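Beta-N-acetylhexosaminidase (Bacteroides fragilis, PDB 4PYS) probably hydrolyses terminal beta-linked N-acetylhexosamine residues from glycans, as a family 20 glycoside hydrolase, and carries a bound zinc ion. Local coordinates at residues Tyr330-Gly335 with Pro353-Ile358. Sequence-based numbering, arbitrary orientation.
Sequences YLKQKG and PDNVVI
K332, in the last turn of helix 316-333, lies beside N355 of the type I beta turn P353-V356, their CA atoms 6.2 Å apart; the helix then ends in a Schellman motif, G335 having positive phi (79°) and its N bonded to K332 O at 2.9 Å. K332 reaches D354 with an extended chain, CG anti to the backbone N (chi1 -174°), and its NZ makes a salt bridge to D354 OD1 at 2.7 Å. The ammonium meets this oxygen from above the carboxylate, 42° out of its plane, and the two side chains cross at about a right angle. A water accepts from both K332 NZ (3.0 Å) and D354 N (2.9 Å), so the lysine is tied to the backbone N of D354, through the water, as well as to the D354 carboxylate. Beneath this exposed pair, the buried N355 amide packs against K332 CB, ND2 lying 3.5 Å from it; ND2 and K332 N, both donors, are not bonded to each other. N355 ND2 donates instead to A328 O and R336 O, fastening the turn to both helix and following loop. In the TIM-barrel catalytic domain, the contact joins the C-terminal end of helix 316-333 to the turn leading into strand 356-360, which runs parallel to strand 337-341, the strand that follows this helix.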
loop_
_atom_site.group_PDB
_atom_site.type_symbol
_atom_site.label_atom_id
_atom_site.label_comp_id
_atom_site.label_asym_id
_atom_site.label_seq_id
_atom_site.Cartn_x
_atom_site.Cartn_y
_atom_site.Cartn_z
ATOM N N TYR A 330 20.492 5.966 -9.794
ATOM C CA TYR A 330 20.559 7.072 -8.854
ATOM C C TYR A 330 20.030 6.642 -7.487
ATOM O O TYR A 330 20.642 6.928 -6.451
ATOM C CB TYR A 330 19.756 8.266 -9.359
ATOM C CG TYR A 330 20.037 9.502 -8.560
ATOM C CD1 TYR A 330 21.287 10.099 -8.616
ATOM C CD2 TYR A 330 19.071 10.061 -7.726
ATOM C CE1 TYR A 330 21.575 11.222 -7.885
ATOM C CE2 TYR A 330 19.353 11.202 -6.983
ATOM C CZ TYR A 330 20.612 11.770 -7.070
ATOM O OH TYR A 330 20.931 12.903 -6.352
ATOM N N LEU A 331 18.886 5.965 -7.495
ATOM C CA LEU A 331 18.305 5.455 -6.262
ATOM C C LEU A 331 19.257 4.449 -5.620
ATOM O O LEU A 331 19.403 4.417 -4.397
ATOM C CB LEU A 331 16.940 4.827 -6.524
ATOM C CG LEU A 331 15.809 5.829 -6.739
ATOM C CD1 LEU A 331 14.516 5.101 -7.026
ATOM C CD2 LEU A 331 15.669 6.720 -5.512
ATOM N N LYS A 332 19.925 3.654 -6.453
ATOM C CA LYS A 332 20.874 2.660 -5.957
ATOM C C LYS A 332 22.004 3.302 -5.154
ATOM O O LYS A 332 22.373 2.802 -4.089
ATOM C CB LYS A 332 21.447 1.825 -7.106
ATOM C CG LYS A 332 22.339 0.684 -6.639
ATOM C CD LYS A 332 22.692 -0.249 -7.776
ATOM C CE LYS A 332 23.758 -1.243 -7.348
ATOM N NZ LYS A 332 24.087 -2.192 -8.444
ATOM N N GLN A 333 22.539 4.416 -5.644
ATOM C CA GLN A 333 23.628 5.093 -4.933
ATOM C C GLN A 333 23.111 5.781 -3.667
ATOM O O GLN A 333 23.888 6.187 -2.809
ATOM C CB GLN A 333 24.397 6.059 -5.852
ATOM C CG GLN A 333 23.742 7.415 -6.111
ATOM C CD GLN A 333 24.475 8.217 -7.189
ATOM O OE1 GLN A 333 24.818 7.687 -8.247
ATOM N NE2 GLN A 333 24.716 9.498 -6.920
ATOM N N LYS A 334 21.790 5.886 -3.548
ATOM C CA LYS A 334 21.155 6.391 -2.333
ATOM C C LYS A 334 20.733 5.264 -1.396
ATOM O O LYS A 334 20.160 5.511 -0.334
ATOM C CB LYS A 334 19.923 7.217 -2.681
ATOM C CG LYS A 334 20.233 8.492 -3.427
ATOM C CD LYS A 334 19.005 9.364 -3.468
ATOM C CE LYS A 334 19.396 10.815 -3.364
ATOM N NZ LYS A 334 20.060 11.168 -2.074
ATOM N N GLY A 335 20.999 4.025 -1.798
ATOM C CA GLY A 335 20.643 2.881 -0.975
ATOM C C GLY A 335 19.180 2.490 -1.035
ATOM O O GLY A 335 18.686 1.800 -0.141
ATOM N N PRO A 353 19.293 -2.074 -13.553
ATOM C CA PRO A 353 20.217 -2.400 -12.455
ATOM C C PRO A 353 19.606 -3.326 -11.399
ATOM O O PRO A 353 18.393 -3.549 -11.399
ATOM C CB PRO A 353 20.548 -1.029 -11.853
ATOM C CG PRO A 353 19.421 -0.137 -12.268
ATOM C CD PRO A 353 18.970 -0.636 -13.603
ATOM N N ASP A 354 20.442 -3.851 -10.504
ATOM C CA ASP A 354 20.014 -4.912 -9.579
ATOM C C ASP A 354 19.186 -4.459 -8.378
ATOM O O ASP A 354 18.840 -5.275 -7.523
ATOM C CB ASP A 354 21.215 -5.765 -9.115
ATOM C CG ASP A 354 22.237 -4.970 -8.316
ATOM O OD1 ASP A 354 21.974 -3.794 -7.981
ATOM O OD2 ASP A 354 23.314 -5.527 -8.014
ATOM N N ASN A 355 18.865 -3.171 -8.298
ATOM C CA ASN A 355 17.955 -2.705 -7.245
ATOM C C ASN A 355 16.519 -2.523 -7.736
ATOM O O ASN A 355 15.684 -1.943 -7.035
ATOM C CB ASN A 355 18.455 -1.399 -6.640
ATOM C CG ASN A 355 18.442 -0.259 -7.633
ATOM O OD1 ASN A 355 18.751 -0.443 -8.811
ATOM N ND2 ASN A 355 18.077 0.932 -7.165
ATOM N N VAL A 356 16.240 -3.018 -8.938
ATOM C CA VAL A 356 14.918 -2.871 -9.550
ATOM C C VAL A 356 13.927 -3.934 -9.071
ATOM O O VAL A 356 14.268 -5.110 -8.974
ATOM C CB VAL A 356 15.027 -2.887 -11.093
ATOM C CG1 VAL A 356 13.662 -3.077 -11.739
ATOM C CG2 VAL A 356 15.678 -1.601 -11.589
ATOM N N VAL A 357 12.704 -3.500 -8.763
ATOM C CA VAL A 357 11.596 -4.385 -8.406
ATOM C C VAL A 357 10.482 -4.126 -9.419
ATOM O O VAL A 357 10.270 -2.978 -9.831
ATOM C CB VAL A 357 11.099 -4.093 -6.972
ATOM C CG1 VAL A 357 9.863 -4.928 -6.624
ATOM C CG2 VAL A 357 12.223 -4.343 -5.969
ATOM N N ILE A 358 9.795 -5.186 -9.838
ATOM C CA ILE A 358 8.737 -5.086 -10.844
ATOM C C ILE A 358 7.348 -5.290 -10.238
ATOM O O ILE A 358 7.101 -6.290 -9.561
ATOM C CB ILE A 358 8.948 -6.137 -11.963
ATOM C CG1 ILE A 358 10.281 -5.893 -12.686
ATOM C CG2 ILE A 358 7.788 -6.113 -12.943
ATOM C CD1 ILE A 358 10.405 -4.524 -13.339
HETATM O O HOH W 1 23.229 -3.247 -11.160
#